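Local coordinates for histone-lysine N-methyltransferase SETMAR (Homo sapiens, PDB 3F2K), which methylates histone H3 and, through its mariner transposase domain, binds DNA in double-strand break repair and replication fork restart, at residues A[85-90]-A[189-194]. Numbering follows the deposited sequence.
Sequences IHYSFL and NAFQEF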
ATOM      1  N   ILE A  85      -8.182   4.290   4.991  1.00 17.56           N
ATOM      2  CA  ILE A  85      -8.304   5.713   4.606  1.00 17.71           C
ATOM      3  C   ILE A  85      -9.240   5.854   3.377  1.00 18.09           C
ATOM      4  O   ILE A  85     -10.272   6.610   3.404  1.00 16.99           O
ATOM      5  CB  ILE A  85      -6.942   6.441   4.408  1.00 16.77           C
ATOM      6  CG1 ILE A  85      -6.081   6.480   5.710  1.00 14.48           C
ATOM      7  CG2 ILE A  85      -7.178   7.978   3.978  1.00 17.18           C
ATOM      8  CD1 ILE A  85      -4.592   6.832   5.470  1.00 15.58           C
ATOM      9  N   HIS A  86      -8.899   5.161   2.305  1.00 18.50           N
ATOM     10  CA  HIS A  86      -9.550   5.412   0.989  1.00 17.23           C
ATOM     11  C   HIS A  86      -9.338   4.156   0.149  1.00 19.00           C
ATOM     12  O   HIS A  86      -8.250   3.532   0.206  1.00 16.77           O
ATOM     13  CB  HIS A  86      -8.886   6.642   0.245  1.00 18.57           C
ATOM     14  CG  HIS A  86      -9.495   6.902  -1.130  1.00 20.67           C
ATOM     15  ND1 HIS A  86     -10.855   7.080  -1.326  1.00 20.48           N
ATOM     16  CD2 HIS A  86      -8.921   7.034  -2.355  1.00 21.59           C
ATOM     17  CE1 HIS A  86     -11.084   7.307  -2.611  1.00 20.32           C
ATOM     18  NE2 HIS A  86      -9.919   7.302  -3.253  1.00 24.23           N
ATOM     19  N   TYR A  87     -10.334   3.807  -0.651  1.00 18.09           N
ATOM     20  CA  TYR A  87     -10.088   2.811  -1.731  1.00 19.35           C
ATOM     21  C   TYR A  87     -10.927   3.166  -2.937  1.00 19.96           C
ATOM     22  O   TYR A  87     -11.933   3.888  -2.816  1.00 21.07           O
ATOM     23  CB  TYR A  87     -10.387   1.372  -1.273  1.00 18.65           C
ATOM     24  CG  TYR A  87     -11.832   1.112  -0.887  1.00 21.84           C
ATOM     25  CD1 TYR A  87     -12.780   0.685  -1.829  1.00 26.71           C
ATOM     26  CD2 TYR A  87     -12.230   1.252   0.424  1.00 22.57           C
ATOM     27  CE1 TYR A  87     -14.083   0.413  -1.441  1.00 28.40           C
ATOM     28  CE2 TYR A  87     -13.550   1.005   0.829  1.00 26.09           C
ATOM     29  CZ  TYR A  87     -14.453   0.605  -0.099  1.00 28.75           C
ATOM     30  OH  TYR A  87     -15.717   0.346   0.352  1.00 32.56           O
ATOM     31  N   SER A  88     -10.562   2.664  -4.105  1.00 19.76           N
ATOM     32  CA  SER A  88     -11.273   3.118  -5.323  1.00 22.41           C
ATOM     33  C   SER A  88     -11.090   2.020  -6.355  1.00 22.15           C
ATOM     34  O   SER A  88     -10.109   1.245  -6.290  1.00 23.23           O
ATOM     35  CB  SER A  88     -10.724   4.456  -5.857  1.00 22.90           C
ATOM     36  OG  SER A  88      -9.357   4.396  -6.225  1.00 27.09           O
ATOM     37  N   PHE A  89     -12.031   1.948  -7.274  1.00 23.21           N
ATOM     38  CA  PHE A  89     -11.956   0.942  -8.347  1.00 23.89           C
ATOM     39  C   PHE A  89     -11.826   1.707  -9.653  1.00 25.71           C
ATOM     40  O   PHE A  89     -12.414   2.773  -9.786  1.00 24.66           O
ATOM     41  CB  PHE A  89     -13.227   0.098  -8.340  1.00 23.92           C
ATOM     42  CG  PHE A  89     -13.369  -0.704  -7.094  1.00 26.96           C
ATOM     43  CD1 PHE A  89     -12.836  -1.982  -7.024  1.00 28.18           C
ATOM     44  CD2 PHE A  89     -13.998  -0.179  -5.979  1.00 28.75           C
ATOM     45  CE1 PHE A  89     -12.945  -2.738  -5.840  1.00 28.10           C
ATOM     46  CE2 PHE A  89     -14.107  -0.953  -4.800  1.00 31.85           C
ATOM     47  CZ  PHE A  89     -13.575  -2.201  -4.747  1.00 26.69           C
ATOM     48  N   LEU A  90     -10.978   1.201 -10.539  1.00 26.16           N
ATOM     49  CA  LEU A  90     -10.755   1.802 -11.848  1.00 28.54           C
ATOM     50  C   LEU A  90     -11.973   1.493 -12.707  1.00 30.06           C
ATOM     51  O   LEU A  90     -12.326   0.302 -12.900  1.00 31.78           O
ATOM     52  CB  LEU A  90      -9.489   1.203 -12.450  1.00 27.34           C
ATOM     53  CG  LEU A  90      -8.877   1.708 -13.760  1.00 30.31           C
ATOM     54  CD1 LEU A  90      -8.261   3.074 -13.517  1.00 25.13           C
ATOM     55  CD2 LEU A  90      -7.865   0.654 -14.188  1.00 31.25           C
ATOM     56  N   ASN A 189     -18.708  -5.115  -3.976  1.00 31.74           N
ATOM     57  CA  ASN A 189     -19.435  -5.487  -2.768  1.00 31.24           C
ATOM     58  C   ASN A 189     -18.626  -6.504  -1.952  1.00 29.67           C
ATOM     59  O   ASN A 189     -18.660  -6.437  -0.735  1.00 30.00           O
ATOM     60  CB  ASN A 189     -20.811  -6.085  -3.086  1.00 32.58           C
ATOM     61  CG  ASN A 189     -21.808  -5.061  -3.615  1.00 35.06           C
ATOM     62  OD1 ASN A 189     -21.705  -3.853  -3.363  1.00 37.63           O
ATOM     63  ND2 ASN A 189     -22.816  -5.562  -4.348  1.00 35.32           N
ATOM     64  N   ALA A 190     -17.953  -7.451  -2.605  1.00 27.96           N
ATOM     65  CA  ALA A 190     -17.127  -8.435  -1.863  1.00 26.68           C
ATOM     66  C   ALA A 190     -15.877  -7.736  -1.209  1.00 27.31           C
ATOM     67  O   ALA A 190     -15.532  -7.983  -0.051  1.00 26.91           O
ATOM     68  CB  ALA A 190     -16.751  -9.562  -2.748  1.00 26.61           C
ATOM     69  N   PHE A 191     -15.241  -6.821  -1.949  1.00 26.44           N
ATOM     70  CA  PHE A 191     -14.169  -6.034  -1.343  1.00 26.57           C
ATOM     71  C   PHE A 191     -14.677  -5.229  -0.138  1.00 26.04           C
ATOM     72  O   PHE A 191     -14.023  -5.136   0.906  1.00 25.29           O
ATOM     73  CB  PHE A 191     -13.504  -5.141  -2.417  1.00 25.84           C
ATOM     74  CG  PHE A 191     -12.356  -4.385  -1.894  1.00 26.34           C
ATOM     75  CD1 PHE A 191     -11.085  -4.993  -1.833  1.00 27.16           C
ATOM     76  CD2 PHE A 191     -12.543  -3.108  -1.350  1.00 25.63           C
ATOM     77  CE1 PHE A 191      -9.971  -4.296  -1.296  1.00 28.13           C
ATOM     78  CE2 PHE A 191     -11.451  -2.429  -0.782  1.00 24.23           C
ATOM     79  CZ  PHE A 191     -10.180  -3.015  -0.762  1.00 24.38           C
ATOM     80  N   GLN A 192     -15.860  -4.634  -0.257  1.00 25.72           N
ATOM     81  CA  GLN A 192     -16.430  -3.915   0.844  1.00 27.58           C
ATOM     82  C   GLN A 192     -16.673  -4.786   2.075  1.00 27.47           C
ATOM     83  O   GLN A 192     -16.333  -4.381   3.199  1.00 28.50           O
ATOM     84  CB  GLN A 192     -17.726  -3.205   0.435  1.00 28.50           C
ATOM     85  CG  GLN A 192     -18.295  -2.355   1.557  1.00 33.06           C
ATOM     86  CD  GLN A 192     -19.268  -1.325   1.023  1.00 40.56           C
ATOM     87  OE1 GLN A 192     -20.316  -1.684   0.479  1.00 43.10           O
ATOM     88  NE2 GLN A 192     -18.941  -0.036   1.195  1.00 40.02           N
ATOM     89  N   GLU A 193     -17.285  -5.948   1.880  1.00 25.82           N
ATOM     90  CA  GLU A 193     -17.506  -6.868   2.992  1.00 26.66           C
ATOM     91  C   GLU A 193     -16.148  -7.307   3.584  1.00 26.24           C
ATOM     92  O   GLU A 193     -16.031  -7.529   4.794  1.00 25.75           O
ATOM     93  CB  GLU A 193     -18.243  -8.109   2.522  1.00 26.82           C
ATOM     94  N   PHE A 194     -15.145  -7.463   2.732  1.00 25.76           N
ATOM     95  CA  PHE A 194     -13.823  -7.812   3.212  1.00 24.44           C
ATOM     96  C   PHE A 194     -13.287  -6.727   4.167  1.00 25.28           C
ATOM     97  O   PHE A 194     -12.906  -6.986   5.316  1.00 22.67           O
ATOM     98  CB  PHE A 194     -12.838  -7.977   2.053  1.00 24.67           C
ATOM     99  CG  PHE A 194     -11.399  -8.066   2.526  1.00 23.40           C
ATOM    100  CD1 PHE A 194     -10.946  -9.213   3.193  1.00 27.67           C
ATOM    101  CD2 PHE A 194     -10.520  -6.997   2.345  1.00 24.52           C
ATOM    102  CE1 PHE A 194      -9.631  -9.286   3.645  1.00 24.66           C
ATOM    103  CE2 PHE A 194      -9.179  -7.047   2.811  1.00 22.30           C
ATOM    104  CZ  PHE A 194      -8.734  -8.204   3.465  1.00 22.78           C
TER
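Y87 and F191 reach for each other by different torsions: on the strand, Y87 holds CG between its backbone N and carbonyl carbon (chi1 63°), while on the helix F191 sets CG anti to its own N. The two side chains then pass head to tail, and the F191 ring brings its edge to one face of the tyrosine. CE2 of F191 sits 3.5 Å from CD1 of Y87, near the margin of the ring rather than over its middle. With centroids 5.0 Å apart and planes at 60°, this is a tilted edge-to-face pair. F89, two residues along the same side of the strand, adds a second: its edge is directed at the F191 face in an offset T, planes at 87°, with CZ of F89 3.7 Å from CD2 of F191. Three rings thus form an aromatic cluster between helix 184-196 and strand 83-89, an edge strand of the RNase H-like transposase sheet. The segments run nearly antiparallel, their axes 10.9 Å apart, and the rings span that distance. F191 is buried deeper, against V75 and I77 of the neighbouring strand and L172 of helix 163-176. At the border of the cluster, Q192, its chain extended beyond CG, stands its amide plane almost perpendicular to the tyrosine ring, and its NE2 donates a weak, bent hydrogen bond to Y87 OH, 3.4 Å long. With an alanine at Y87, the face that F191's edge meets is lost, which is likely to open a gap there and leave the Q192 amide without its hydroxyl partner. The magnesium ion lies about 14 Å from the F191 side chain, so this is packing away from the metal. Between these two segments the hold is chiefly aromatic and apolar, with one weak hydrogen bond at its border.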